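Local structure of putative hydroxymethylglutaryl-CoA synthase (Streptococcus mutans, 3SQZ) at residues I174-I179 with T225-V230; I216-R221 with M233-Q238; K237-M242 with F339-G344. The protein probably acts as a hydroxymethylglutaryl-CoA synthase, an acyltransferase of the thiolase fold, and binds coenzyme A. All coordinates share one frame; numbering follows the deposited sequence.

How the interactions relate
Three contacts each contribute residues to the coenzyme A pocket. The chain leaves strand 166-175, and interaction 1 closes a loop of 45 residues, rich in strand, when 225-230 returns to 174-179. Interaction 2 opens within that loop, at 216-221, but closes beyond it at 233-238, so the two cross. They are joined through the small antiparallel sheet of strands 219-220 and 229-230. Helix 232-254 then carries the chain straight from interaction 2 into interaction 3, which share K237 and Q238. Interaction 3 closes a much longer, largely helical excursion at strand 335-342, tying the helix to the large mixed sheet; it lies in series with interaction 1.

Interaction 1: I174-I179 with T225-V230. With COA (coenzyme A), chain D.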
loop_
_atom_site.group_PDB
_atom_site.type_symbol
_atom_site.label_atom_id
_atom_site.label_comp_id
_atom_site.label_asym_id
_atom_site.label_seq_id
_atom_site.Cartn_x
_atom_site.Cartn_y
_atom_site.Cartn_z
ATOM N N ILE A 174 5.535 -3.330 6.202
ATOM C CA ILE A 174 6.083 -2.483 7.247
ATOM C C ILE A 174 7.413 -1.963 6.726
ATOM O O ILE A 174 8.355 -2.736 6.510
ATOM C CB ILE A 174 6.263 -3.258 8.556
ATOM C CG1 ILE A 174 4.890 -3.674 9.087
ATOM C CG2 ILE A 174 7.000 -2.409 9.583
ATOM C CD1 ILE A 174 4.942 -4.671 10.212
ATOM N N ALA A 175 7.467 -0.654 6.491
ATOM C CA ALA A 175 8.660 -0.017 5.960
ATOM C C ALA A 175 9.563 0.366 7.122
ATOM O O ALA A 175 9.233 1.237 7.926
ATOM C CB ALA A 175 8.294 1.184 5.118
ATOM N N LYS A 176 10.703 -0.314 7.200
ATOM C CA LYS A 176 11.602 -0.245 8.339
ATOM C C LYS A 176 13.015 -0.077 7.788
ATOM O O LYS A 176 13.526 -0.978 7.110
ATOM C CB LYS A 176 11.452 -1.539 9.149
ATOM C CG LYS A 176 12.273 -1.625 10.412
ATOM C CD LYS A 176 11.938 -2.877 11.224
ATOM C CE LYS A 176 10.502 -2.840 11.733
ATOM N NZ LYS A 176 10.156 -4.036 12.558
ATOM N N TYR A 177 13.640 1.068 8.062
ATOM C CA TYR A 177 14.911 1.416 7.434
ATOM C C TYR A 177 16.084 1.437 8.403
ATOM O O TYR A 177 17.222 1.222 7.991
ATOM C CB TYR A 177 14.831 2.770 6.741
ATOM C CG TYR A 177 14.033 2.818 5.460
ATOM C CD1 TYR A 177 14.668 2.850 4.222
ATOM C CD2 TYR A 177 12.652 2.879 5.486
ATOM C CE1 TYR A 177 13.939 2.943 3.054
ATOM C CE2 TYR A 177 11.914 2.959 4.327
ATOM C CZ TYR A 177 12.557 2.996 3.113
ATOM O OH TYR A 177 11.800 3.093 1.964
ATOM N N GLY A 178 15.818 1.736 9.673
ATOM C CA GLY A 178 16.856 1.736 10.686
ATOM C C GLY A 178 17.113 3.089 11.323
ATOM O O GLY A 178 17.003 4.145 10.690
ATOM N N ILE A 179 17.466 3.052 12.599
ATOM C CA ILE A 179 17.796 4.260 13.337
ATOM C C ILE A 179 18.980 4.988 12.706
ATOM O O ILE A 179 20.020 4.383 12.443
ATOM C CB ILE A 179 18.133 3.921 14.798
ATOM C CG1 ILE A 179 16.906 3.323 15.485
ATOM C CG2 ILE A 179 18.643 5.158 15.535
ATOM C CD1 ILE A 179 17.182 2.726 16.841
ATOM N N THR A 225 19.333 -9.019 6.282
ATOM C CA THR A 225 19.033 -7.724 6.885
ATOM C C THR A 225 17.540 -7.450 6.963
ATOM O O THR A 225 16.812 -7.669 5.995
ATOM C CB THR A 225 19.598 -6.592 6.046
ATOM O OG1 THR A 225 20.952 -6.875 5.646
ATOM C CG2 THR A 225 19.472 -5.290 6.809
ATOM N N THR A 226 17.100 -6.928 8.106
ATOM C CA THR A 226 15.704 -6.529 8.278
ATOM C C THR A 226 15.426 -5.168 7.649
ATOM O O THR A 226 14.273 -4.772 7.486
ATOM C CB THR A 226 15.316 -6.473 9.755
ATOM O OG1 THR A 226 16.197 -5.577 10.440
ATOM C CG2 THR A 226 15.413 -7.848 10.382
ATOM N N THR A 227 16.493 -4.443 7.319
ATOM C CA THR A 227 16.375 -3.114 6.734
ATOM C C THR A 227 17.020 -3.105 5.346
ATOM O O THR A 227 18.013 -3.790 5.105
ATOM C CB THR A 227 17.041 -2.058 7.643
ATOM O OG1 THR A 227 18.401 -2.432 7.895
ATOM C CG2 THR A 227 16.308 -1.961 8.985
ATOM N N PRO A 228 16.454 -2.330 4.415
ATOM C CA PRO A 228 16.972 -2.309 3.047
ATOM C C PRO A 228 18.235 -1.477 2.897
ATOM O O PRO A 228 18.566 -0.651 3.754
ATOM C CB PRO A 228 15.834 -1.649 2.268
ATOM C CG PRO A 228 15.211 -0.736 3.259
ATOM C CD PRO A 228 15.266 -1.475 4.561
ATOM N N TYR A 229 18.931 -1.718 1.791
ATOM C CA TYR A 229 19.950 -0.809 1.287
ATOM C C TYR A 229 19.294 0.064 0.233
ATOM O O TYR A 229 18.487 -0.411 -0.559
ATOM C CB TYR A 229 21.140 -1.587 0.711
ATOM C CG TYR A 229 21.762 -2.467 1.761
ATOM C CD1 TYR A 229 22.372 -1.914 2.875
ATOM C CD2 TYR A 229 21.681 -3.849 1.676
ATOM C CE1 TYR A 229 22.905 -2.712 3.864
ATOM C CE2 TYR A 229 22.211 -4.648 2.652
ATOM C CZ TYR A 229 22.818 -4.079 3.746
ATOM O OH TYR A 229 23.344 -4.889 4.718
ATOM N N VAL A 230 19.618 1.351 0.237
ATOM C CA VAL A 230 18.940 2.273 -0.667
ATOM C C VAL A 230 19.826 3.460 -1.008
ATOM O O VAL A 230 20.513 4.004 -0.144
ATOM C CB VAL A 230 17.560 2.730 -0.099
ATOM C CG1 VAL A 230 17.692 3.284 1.319
ATOM C CG2 VAL A 230 16.870 3.735 -1.019
HETATM N N1A COA D . 13.326 22.860 4.444
HETATM C C2A COA D . 12.669 22.333 3.389
HETATM N N3A COA D . 13.185 21.230 2.732
HETATM C C4A COA D . 14.356 20.682 3.157
HETATM C C5A COA D . 15.042 21.221 4.245
HETATM C C6A COA D . 14.539 22.292 4.883
HETATM N N6A COA D . 15.229 22.853 6.007
HETATM N N7A COA D . 16.176 20.481 4.454
HETATM C C8A COA D . 16.218 19.510 3.536
HETATM N N9A COA D . 15.072 19.666 2.716
HETATM C C1B COA D . 14.637 18.743 1.677
HETATM C C2B COA D . 15.108 18.773 0.196
HETATM O O2B COA D . 15.679 19.784 -0.503
HETATM C C3B COA D . 14.290 17.635 -0.388
HETATM O O3B COA D . 13.334 17.750 -1.367
HETATM P P3B COA D . 13.691 17.956 -2.856
HETATM O O7A COA D . 14.181 16.586 -3.454
HETATM O O8A COA D . 12.346 18.397 -3.515
HETATM O O9A COA D . 14.748 19.020 -2.988
HETATM C C4B COA D . 14.218 16.697 0.756
HETATM O O4B COA D . 13.791 17.565 1.826
HETATM C C5B COA D . 15.064 15.483 0.934
HETATM O O5B COA D . 16.349 15.986 1.177
HETATM P P1A COA D . 17.561 14.991 1.387
HETATM O O1A COA D . 17.695 14.030 0.140
HETATM O O2A COA D . 18.836 15.780 1.610
HETATM O O3A COA D . 17.192 14.134 2.678
HETATM P P2A COA D . 17.860 12.744 3.058
HETATM O O4A COA D . 19.371 12.702 2.622
HETATM O O5A COA D . 17.745 12.533 4.551
HETATM O O6A COA D . 17.080 11.573 2.297
HETATM C CBP COA D . 15.199 10.411 1.290
HETATM C CCP COA D . 15.727 11.667 1.938
HETATM C CDP COA D . 15.949 10.167 0.024
HETATM C CEP COA D . 13.730 10.557 0.975
HETATM C CAP COA D . 15.406 9.283 2.261
HETATM O OAP COA D . 14.536 9.348 3.318
HETATM C C9P COA D . 15.365 7.919 1.601
HETATM O O9P COA D . 16.289 7.483 0.922
HETATM N N8P COA D . 14.157 7.119 1.870
HETATM C C7P COA D . 13.907 5.873 1.172
HETATM C C6P COA D . 13.523 6.052 -0.282
HETATM C C5P COA D . 13.121 4.744 -0.966
HETATM O O5P COA D . 12.738 3.793 -0.325
HETATM N N4P COA D . 13.120 4.693 -2.404
HETATM C C3P COA D . 12.636 3.486 -3.090
HETATM C C2P COA D . 11.337 3.611 -3.835
HETATM S S1P COA D . 11.167 5.025 -4.875
HETATM O O HOH W 1 18.092 1.674 5.307
#
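Y177 carries its ring beside its own backbone N, with CG anti to the carbonyl carbon (chi1 -73°), a turn that lays the ring across P228 at about a right angle. In T227 the same placement of CG2 (chi1 55° for OG1) sets the methyl against the K176-Y177 backbone. CD1 of Y177 lies 3.8 Å from P228 CG, while V230 CG1 reaches the ring edge near its plane, 4.1 Å from Y177 CE1. The backbone joins in: P228 CD sits 3.1 Å from K176 O, and T227 CB 3.3 Å from Y177 O. A water donates to both Y177 O and P228 O, bridging the two segments. The packed ring is thereby aimed at the ligand, Y177 OH donating to O5P of coenzyme A at 2.6 Å, in the ring plane; V230 CG2 follows with a 3.9 Å approach to C5P of the ligand. This is one wall of the CoA pocket, where Y177 is a binding residue. Segment 174-179 runs on from strand 166-175 of the central sheet, with K176 NZ bonded to F385 O at helix 378-385, while 229-230 pairs with strand 219-220, whose F219 packs on Y177, P228 and V230.

Interaction 2: I216-R221 with M233-Q238; sequences IMDFWR and MYSTKQ. With COA (coenzyme A), chain D.
S235 and D218 meet through a short hydrogen bond, S235 OG donating to D218 OD1 at 2.7 Å. The hydroxyl arrives on the anti side of the carboxylate, 16° out of its plane. Just beside it, D218 CB comes obliquely to the ring of Y234, 3.6 Å from CD1, and the D218 backbone N lies at the edge of that ring, in its plane. The phenol end of Y234 reaches on to I216, with OH 3.4 Å from I216 CG2. The same isoleucine sends its other branch to Q238: I216 CD1 touches Q238 CG at 3.5 Å. With chi1 at 63°, CG1 of I216 is wedged between backbone N and carbonyl carbon, which splits the residue between two side chains one helical turn apart. A water links M217 N, whose proton it accepts, to Y234 OH.

In this thiolase-fold enzyme the contact fastens the start of helix 232-254 to the loop leading into the short strand 219-220 beside the CoA pocket. S235 is a CoA-binding residue, and its OG stands 3.2 Å from C3P of the cofactor's cysteamine arm. F219, next to D218 in the chain, brings CD1 to within 3.4 Å of coenzyme A O5P.

Beyond this shell, the buried D218 carboxylate is gripped further. OD1 is also hydrogen-bonded to Y341 OH and S343 OG, and OD2 takes the backbone N of G344. Four bonds thus fix its rotation and would probably stabilise the ionised form. Q238, bent at chi2, folds CG over one face of the Y234 ring, and its OE1 accepts a hydrogen bond from R214 NH1. Backbone hydrogen bonds join W220 to Y229 and D218 to N231.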
loop_
_atom_site.group_PDB
_atom_site.type_symbol
_atom_site.label_atom_id
_atom_site.label_comp_id
_atom_site.label_asym_id
_atom_site.label_seq_id
_atom_site.Cartn_x
_atom_site.Cartn_y
_atom_site.Cartn_z
ATOM N N ILE A 216 18.268 -2.741 -11.889
ATOM C CA ILE A 216 19.012 -1.707 -11.172
ATOM C C ILE A 216 19.045 -2.030 -9.680
ATOM O O ILE A 216 18.310 -2.903 -9.203
ATOM C CB ILE A 216 18.415 -0.289 -11.404
ATOM C CG1 ILE A 216 16.974 -0.191 -10.866
ATOM C CG2 ILE A 216 18.495 0.087 -12.883
ATOM C CD1 ILE A 216 16.445 1.228 -10.823
ATOM N N MET A 217 19.887 -1.316 -8.940
ATOM C CA MET A 217 19.969 -1.509 -7.501
ATOM C C MET A 217 19.763 -0.185 -6.763
ATOM O O MET A 217 20.655 0.321 -6.082
ATOM C CB MET A 217 21.266 -2.222 -7.101
ATOM C CG MET A 217 21.320 -3.654 -7.628
ATOM S SD MET A 217 19.989 -4.690 -6.945
ATOM C CE MET A 217 20.854 -5.486 -5.591
ATOM N N ASP A 218 18.567 0.384 -6.922
ATOM C CA ASP A 218 18.201 1.600 -6.204
ATOM C C ASP A 218 17.810 1.329 -4.751
ATOM O O ASP A 218 18.067 2.156 -3.871
ATOM C CB ASP A 218 17.089 2.364 -6.941
ATOM C CG ASP A 218 15.817 1.540 -7.148
ATOM O OD1 ASP A 218 14.720 2.131 -7.009
ATOM O OD2 ASP A 218 15.895 0.334 -7.483
ATOM N N PHE A 219 17.164 0.189 -4.514
ATOM C CA PHE A 219 16.677 -0.214 -3.195
ATOM C C PHE A 219 16.544 -1.722 -3.286
ATOM O O PHE A 219 16.042 -2.242 -4.288
ATOM C CB PHE A 219 15.319 0.468 -2.927
ATOM C CG PHE A 219 14.521 -0.074 -1.746
ATOM C CD1 PHE A 219 14.224 0.741 -0.660
ATOM C CD2 PHE A 219 13.979 -1.353 -1.769
ATOM C CE1 PHE A 219 13.450 0.278 0.390
ATOM C CE2 PHE A 219 13.221 -1.827 -0.719
ATOM C CZ PHE A 219 12.946 -1.003 0.363
ATOM N N TRP A 220 16.996 -2.415 -2.250
ATOM C CA TRP A 220 16.862 -3.867 -2.187
ATOM C C TRP A 220 17.080 -4.314 -0.751
ATOM O O TRP A 220 17.500 -3.515 0.098
ATOM C CB TRP A 220 17.835 -4.560 -3.154
ATOM C CG TRP A 220 19.290 -4.507 -2.774
ATOM C CD1 TRP A 220 20.042 -5.547 -2.307
ATOM C CD2 TRP A 220 20.189 -3.384 -2.877
ATOM N NE1 TRP A 220 21.335 -5.149 -2.099
ATOM C CE2 TRP A 220 21.459 -3.828 -2.448
ATOM C CE3 TRP A 220 20.046 -2.052 -3.296
ATOM C CZ2 TRP A 220 22.582 -2.989 -2.421
ATOM C CZ3 TRP A 220 21.160 -1.215 -3.265
ATOM C CH2 TRP A 220 22.412 -1.688 -2.829
ATOM N N ARG A 221 16.781 -5.575 -0.458
ATOM C CA ARG A 221 16.919 -6.049 0.913
ATOM C C ARG A 221 17.371 -7.503 0.965
ATOM O O ARG A 221 16.548 -8.423 0.899
ATOM C CB ARG A 221 15.636 -5.840 1.722
ATOM C CG ARG A 221 15.853 -6.133 3.188
ATOM C CD ARG A 221 14.738 -5.620 4.073
ATOM N NE ARG A 221 13.467 -6.324 3.906
ATOM C CZ ARG A 221 13.146 -7.471 4.495
ATOM N NH1 ARG A 221 14.036 -8.126 5.233
ATOM N NH2 ARG A 221 11.940 -7.990 4.306
ATOM N N MET A 233 18.691 9.218 -3.823
ATOM C CA MET A 233 18.680 10.105 -4.979
ATOM C C MET A 233 18.590 9.323 -6.286
ATOM O O MET A 233 17.861 9.700 -7.205
ATOM C CB MET A 233 19.926 10.984 -4.971
ATOM N N TYR A 234 19.336 8.231 -6.370
ATOM C CA TYR A 234 19.299 7.392 -7.555
ATOM C C TYR A 234 17.911 6.782 -7.723
ATOM O O TYR A 234 17.376 6.706 -8.833
ATOM C CB TYR A 234 20.377 6.321 -7.436
ATOM C CG TYR A 234 20.437 5.313 -8.554
ATOM C CD1 TYR A 234 20.031 4.012 -8.335
ATOM C CD2 TYR A 234 20.940 5.639 -9.808
ATOM C CE1 TYR A 234 20.101 3.061 -9.325
ATOM C CE2 TYR A 234 21.015 4.683 -10.818
ATOM C CZ TYR A 234 20.588 3.388 -10.563
ATOM O OH TYR A 234 20.640 2.393 -11.518
ATOM N N SER A 235 17.311 6.351 -6.620
ATOM C CA SER A 235 15.982 5.773 -6.708
ATOM C C SER A 235 14.966 6.797 -7.227
ATOM O O SER A 235 14.128 6.475 -8.058
ATOM C CB SER A 235 15.538 5.195 -5.376
ATOM O OG SER A 235 14.370 4.435 -5.579
ATOM N N THR A 236 15.056 8.033 -6.750
ATOM C CA THR A 236 14.179 9.096 -7.231
ATOM C C THR A 236 14.348 9.293 -8.733
ATOM O O THR A 236 13.369 9.375 -9.473
ATOM C CB THR A 236 14.455 10.402 -6.486
ATOM O OG1 THR A 236 13.951 10.287 -5.151
ATOM C CG2 THR A 236 13.793 11.590 -7.191
ATOM N N LYS A 237 15.596 9.353 -9.190
ATOM C CA LYS A 237 15.859 9.539 -10.612
ATOM C C LYS A 237 15.293 8.390 -11.450
ATOM O O LYS A 237 14.738 8.607 -12.529
ATOM C CB LYS A 237 17.358 9.683 -10.869
ATOM C CG LYS A 237 17.734 9.865 -12.337
ATOM N N GLN A 238 15.441 7.162 -10.959
ATOM C CA GLN A 238 14.953 5.995 -11.688
ATOM C C GLN A 238 13.432 5.912 -11.659
ATOM O O GLN A 238 12.807 5.535 -12.651
ATOM C CB GLN A 238 15.601 4.725 -11.151
ATOM C CG GLN A 238 17.072 4.650 -11.504
ATOM C CD GLN A 238 17.294 4.553 -12.997
ATOM O OE1 GLN A 238 16.681 3.725 -13.672
ATOM N NE2 GLN A 238 18.157 5.416 -13.526
HETATM N N1A COA D . 13.326 22.860 4.444
HETATM C C2A COA D . 12.669 22.333 3.389
HETATM N N3A COA D . 13.185 21.230 2.732
HETATM C C4A COA D . 14.356 20.682 3.157
HETATM C C5A COA D . 15.042 21.221 4.245
HETATM C C6A COA D . 14.539 22.292 4.883
HETATM N N6A COA D . 15.229 22.853 6.007
HETATM N N7A COA D . 16.176 20.481 4.454
HETATM C C8A COA D . 16.218 19.510 3.536
HETATM N N9A COA D . 15.072 19.666 2.716
HETATM C C1B COA D . 14.637 18.743 1.677
HETATM C C2B COA D . 15.108 18.773 0.196
HETATM O O2B COA D . 15.679 19.784 -0.503
HETATM C C3B COA D . 14.290 17.635 -0.388
HETATM O O3B COA D . 13.334 17.750 -1.367
HETATM P P3B COA D . 13.691 17.956 -2.856
HETATM O O7A COA D . 14.181 16.586 -3.454
HETATM O O8A COA D . 12.346 18.397 -3.515
HETATM O O9A COA D . 14.748 19.020 -2.988
HETATM C C4B COA D . 14.218 16.697 0.756
HETATM O O4B COA D . 13.791 17.565 1.826
HETATM C C5B COA D . 15.064 15.483 0.934
HETATM O O5B COA D . 16.349 15.986 1.177
HETATM P P1A COA D . 17.561 14.991 1.387
HETATM O O1A COA D . 17.695 14.030 0.140
HETATM O O2A COA D . 18.836 15.780 1.610
HETATM O O3A COA D . 17.192 14.134 2.678
HETATM P P2A COA D . 17.860 12.744 3.058
HETATM O O4A COA D . 19.371 12.702 2.622
HETATM O O5A COA D . 17.745 12.533 4.551
HETATM O O6A COA D . 17.080 11.573 2.297
HETATM C CBP COA D . 15.199 10.411 1.290
HETATM C CCP COA D . 15.727 11.667 1.938
HETATM C CDP COA D . 15.949 10.167 0.024
HETATM C CEP COA D . 13.730 10.557 0.975
HETATM C CAP COA D . 15.406 9.283 2.261
HETATM O OAP COA D . 14.536 9.348 3.318
HETATM C C9P COA D . 15.365 7.919 1.601
HETATM O O9P COA D . 16.289 7.483 0.922
HETATM N N8P COA D . 14.157 7.119 1.870
HETATM C C7P COA D . 13.907 5.873 1.172
HETATM C C6P COA D . 13.523 6.052 -0.282
HETATM C C5P COA D . 13.121 4.744 -0.966
HETATM O O5P COA D . 12.738 3.793 -0.325
HETATM N N4P COA D . 13.120 4.693 -2.404
HETATM C C3P COA D . 12.636 3.486 -3.090
HETATM C C2P COA D . 11.337 3.611 -3.835
HETATM S S1P COA D . 11.167 5.025 -4.875
HETATM O O HOH W 2 21.998 0.198 -9.908
#

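Interaction 3: K237-M242 with F339-G344. With COA (coenzyme A), chain D.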
loop_
_atom_site.group_PDB
_atom_site.type_symbol
_atom_site.label_atom_id
_atom_site.label_comp_id
_atom_site.label_asym_id
_atom_site.label_seq_id
_atom_site.Cartn_x
_atom_site.Cartn_y
_atom_site.Cartn_z
ATOM N N LYS A 237 15.596 9.353 -9.190
ATOM C CA LYS A 237 15.859 9.539 -10.612
ATOM C C LYS A 237 15.293 8.390 -11.450
ATOM O O LYS A 237 14.738 8.607 -12.529
ATOM C CB LYS A 237 17.358 9.683 -10.869
ATOM C CG LYS A 237 17.734 9.865 -12.337
ATOM N N GLN A 238 15.441 7.162 -10.959
ATOM C CA GLN A 238 14.953 5.995 -11.688
ATOM C C GLN A 238 13.432 5.912 -11.659
ATOM O O GLN A 238 12.807 5.535 -12.651
ATOM C CB GLN A 238 15.601 4.725 -11.151
ATOM C CG GLN A 238 17.072 4.650 -11.504
ATOM C CD GLN A 238 17.294 4.553 -12.997
ATOM O OE1 GLN A 238 16.681 3.725 -13.672
ATOM N NE2 GLN A 238 18.157 5.416 -13.526
ATOM N N TYR A 239 12.839 6.236 -10.516
ATOM C CA TYR A 239 11.373 6.326 -10.400
ATOM C C TYR A 239 10.863 7.289 -11.476
ATOM O O TYR A 239 9.921 6.975 -12.211
ATOM C CB TYR A 239 10.980 6.762 -8.964
ATOM C CG TYR A 239 9.525 7.177 -8.629
ATOM C CD1 TYR A 239 8.989 8.375 -9.102
ATOM C CD2 TYR A 239 8.731 6.418 -7.750
ATOM C CE1 TYR A 239 7.689 8.784 -8.753
ATOM C CE2 TYR A 239 7.423 6.822 -7.396
ATOM C CZ TYR A 239 6.905 8.005 -7.899
ATOM O OH TYR A 239 5.623 8.422 -7.557
ATOM N N LEU A 240 11.491 8.458 -11.575
ATOM C CA LEU A 240 11.045 9.470 -12.533
ATOM C C LEU A 240 11.298 9.082 -13.988
ATOM O O LEU A 240 10.480 9.377 -14.857
ATOM C CB LEU A 240 11.661 10.834 -12.209
ATOM C CG LEU A 240 11.212 11.423 -10.874
ATOM C CD1 LEU A 240 12.027 12.659 -10.529
ATOM C CD2 LEU A 240 9.725 11.759 -10.902
ATOM N N ASP A 241 12.413 8.409 -14.262
ATOM C CA ASP A 241 12.690 7.992 -15.635
ATOM C C ASP A 241 11.785 6.846 -16.093
ATOM O O ASP A 241 11.343 6.815 -17.243
ATOM C CB ASP A 241 14.154 7.611 -15.829
ATOM C CG ASP A 241 14.488 7.381 -17.287
ATOM O OD1 ASP A 241 14.456 8.365 -18.056
ATOM O OD2 ASP A 241 14.762 6.225 -17.671
ATOM N N MET A 242 11.516 5.894 -15.205
ATOM C CA MET A 242 10.592 4.829 -15.552
ATOM C C MET A 242 9.176 5.370 -15.698
ATOM O O MET A 242 8.424 4.914 -16.553
ATOM C CB MET A 242 10.680 3.690 -14.548
ATOM C CG MET A 242 12.031 3.010 -14.610
ATOM S SD MET A 242 12.093 1.439 -13.751
ATOM C CE MET A 242 11.108 0.387 -14.817
ATOM N N PHE A 339 0.131 4.962 -11.656
ATOM C CA PHE A 339 1.531 4.648 -11.916
ATOM C C PHE A 339 2.110 3.876 -10.756
ATOM O O PHE A 339 2.299 4.425 -9.662
ATOM C CB PHE A 339 2.388 5.900 -12.101
ATOM C CG PHE A 339 3.877 5.603 -12.073
ATOM C CD1 PHE A 339 4.474 4.896 -13.113
ATOM C CD2 PHE A 339 4.673 6.007 -11.013
ATOM C CE1 PHE A 339 5.834 4.613 -13.104
ATOM C CE2 PHE A 339 6.032 5.720 -11.006
ATOM C CZ PHE A 339 6.614 5.027 -12.049
ATOM N N SER A 340 2.385 2.605 -10.995
ATOM C CA SER A 340 2.982 1.742 -9.992
ATOM C C SER A 340 4.476 1.619 -10.234
ATOM O O SER A 340 4.917 1.531 -11.374
ATOM C CB SER A 340 2.316 0.364 -10.053
ATOM O OG SER A 340 2.846 -0.529 -9.086
ATOM N N TYR A 341 5.243 1.647 -9.151
ATOM C CA TYR A 341 6.682 1.445 -9.203
ATOM C C TYR A 341 7.100 0.473 -8.120
ATOM O O TYR A 341 6.520 0.436 -7.029
ATOM C CB TYR A 341 7.429 2.771 -8.996
ATOM C CG TYR A 341 8.956 2.686 -9.056
ATOM C CD1 TYR A 341 9.624 2.683 -10.276
ATOM C CD2 TYR A 341 9.724 2.623 -7.896
ATOM C CE1 TYR A 341 11.005 2.616 -10.340
ATOM C CE2 TYR A 341 11.118 2.557 -7.947
ATOM C CZ TYR A 341 11.752 2.545 -9.175
ATOM O OH TYR A 341 13.127 2.475 -9.267
ATOM N N GLY A 342 8.115 -0.315 -8.432
ATOM C CA GLY A 342 8.824 -1.093 -7.438
ATOM C C GLY A 342 10.301 -0.999 -7.751
ATOM O O GLY A 342 10.711 -1.105 -8.903
ATOM N N SER A 343 11.110 -0.807 -6.724
ATOM C CA SER A 343 12.553 -0.762 -6.894
ATOM C C SER A 343 13.109 -2.054 -7.473
ATOM O O SER A 343 12.522 -3.134 -7.319
ATOM C CB SER A 343 13.217 -0.450 -5.558
ATOM O OG SER A 343 12.979 0.898 -5.183
ATOM N N GLY A 344 14.243 -1.941 -8.142
ATOM C CA GLY A 344 14.907 -3.114 -8.654
ATOM C C GLY A 344 15.007 -3.364 -10.154
ATOM O O GLY A 344 15.957 -4.038 -10.534
HETATM N N1A COA D . 13.326 22.860 4.444
HETATM C C2A COA D . 12.669 22.333 3.389
HETATM N N3A COA D . 13.185 21.230 2.732
HETATM C C4A COA D . 14.356 20.682 3.157
HETATM C C5A COA D . 15.042 21.221 4.245
HETATM C C6A COA D . 14.539 22.292 4.883
HETATM N N6A COA D . 15.229 22.853 6.007
HETATM N N7A COA D . 16.176 20.481 4.454
HETATM C C8A COA D . 16.218 19.510 3.536
HETATM N N9A COA D . 15.072 19.666 2.716
HETATM C C1B COA D . 14.637 18.743 1.677
HETATM C C2B COA D . 15.108 18.773 0.196
HETATM O O2B COA D . 15.679 19.784 -0.503
HETATM C C3B COA D . 14.290 17.635 -0.388
HETATM O O3B COA D . 13.334 17.750 -1.367
HETATM P P3B COA D . 13.691 17.956 -2.856
HETATM O O7A COA D . 14.181 16.586 -3.454
HETATM O O8A COA D . 12.346 18.397 -3.515
HETATM O O9A COA D . 14.748 19.020 -2.988
HETATM C C4B COA D . 14.218 16.697 0.756
HETATM O O4B COA D . 13.791 17.565 1.826
HETATM C C5B COA D . 15.064 15.483 0.934
HETATM O O5B COA D . 16.349 15.986 1.177
HETATM P P1A COA D . 17.561 14.991 1.387
HETATM O O1A COA D . 17.695 14.030 0.140
HETATM O O2A COA D . 18.836 15.780 1.610
HETATM O O3A COA D . 17.192 14.134 2.678
HETATM P P2A COA D . 17.860 12.744 3.058
HETATM O O4A COA D . 19.371 12.702 2.622
HETATM O O5A COA D . 17.745 12.533 4.551
HETATM O O6A COA D . 17.080 11.573 2.297
HETATM C CBP COA D . 15.199 10.411 1.290
HETATM C CCP COA D . 15.727 11.667 1.938
HETATM C CDP COA D . 15.949 10.167 0.024
HETATM C CEP COA D . 13.730 10.557 0.975
HETATM C CAP COA D . 15.406 9.283 2.261
HETATM O OAP COA D . 14.536 9.348 3.318
HETATM C C9P COA D . 15.365 7.919 1.601
HETATM O O9P COA D . 16.289 7.483 0.922
HETATM N N8P COA D . 14.157 7.119 1.870
HETATM C C7P COA D . 13.907 5.873 1.172
HETATM C C6P COA D . 13.523 6.052 -0.282
HETATM C C5P COA D . 13.121 4.744 -0.966
HETATM O O5P COA D . 12.738 3.793 -0.325
HETATM N N4P COA D . 13.120 4.693 -2.404
HETATM C C3P COA D . 12.636 3.486 -3.090
HETATM C C2P COA D . 11.337 3.611 -3.835
HETATM S S1P COA D . 11.167 5.025 -4.875
#
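Helix 237-242 crosses strand 339-342 at 140° between their N-to-C directions, with the short axes 9.5 Å apart at closest approach, and Y239 and Y341 bring their CA atoms nearest. An aromatic cluster of Y239, F339 and Y341 fills the interface, joining helix 232-254 to a strand near one margin of the large mixed sheet in this thiolase fold. In one of two conformers of Y239, F339 stands T-shaped to it: its edge points at the tyrosine face, with CE2 above the ring centre and the centroids 5.3 Å apart. That Y239 ring meets Y341 more obliquely, CD2 to CD2 at 3.9 Å, and Y239 CA makes a CH-pi contact over the Y341 face, 4.0 Å from the centroid. M242 also has two conformers; in one, a bend at chi3 (71°) brings SD to the Y341 ring edge, 3.8 Å from CE1, so this Met-aromatic contact may not be permanent. Y239 OH bonds to H267 O, on the predicted catalytic histidine, while the Y341 hydroxyl is held by D218. F339 also packs on F264 and F266 of strand 263-266. The cluster borders the cofactor's thiol end, where Y341 CE2 lies 3.9 Å from coenzyme A S1P.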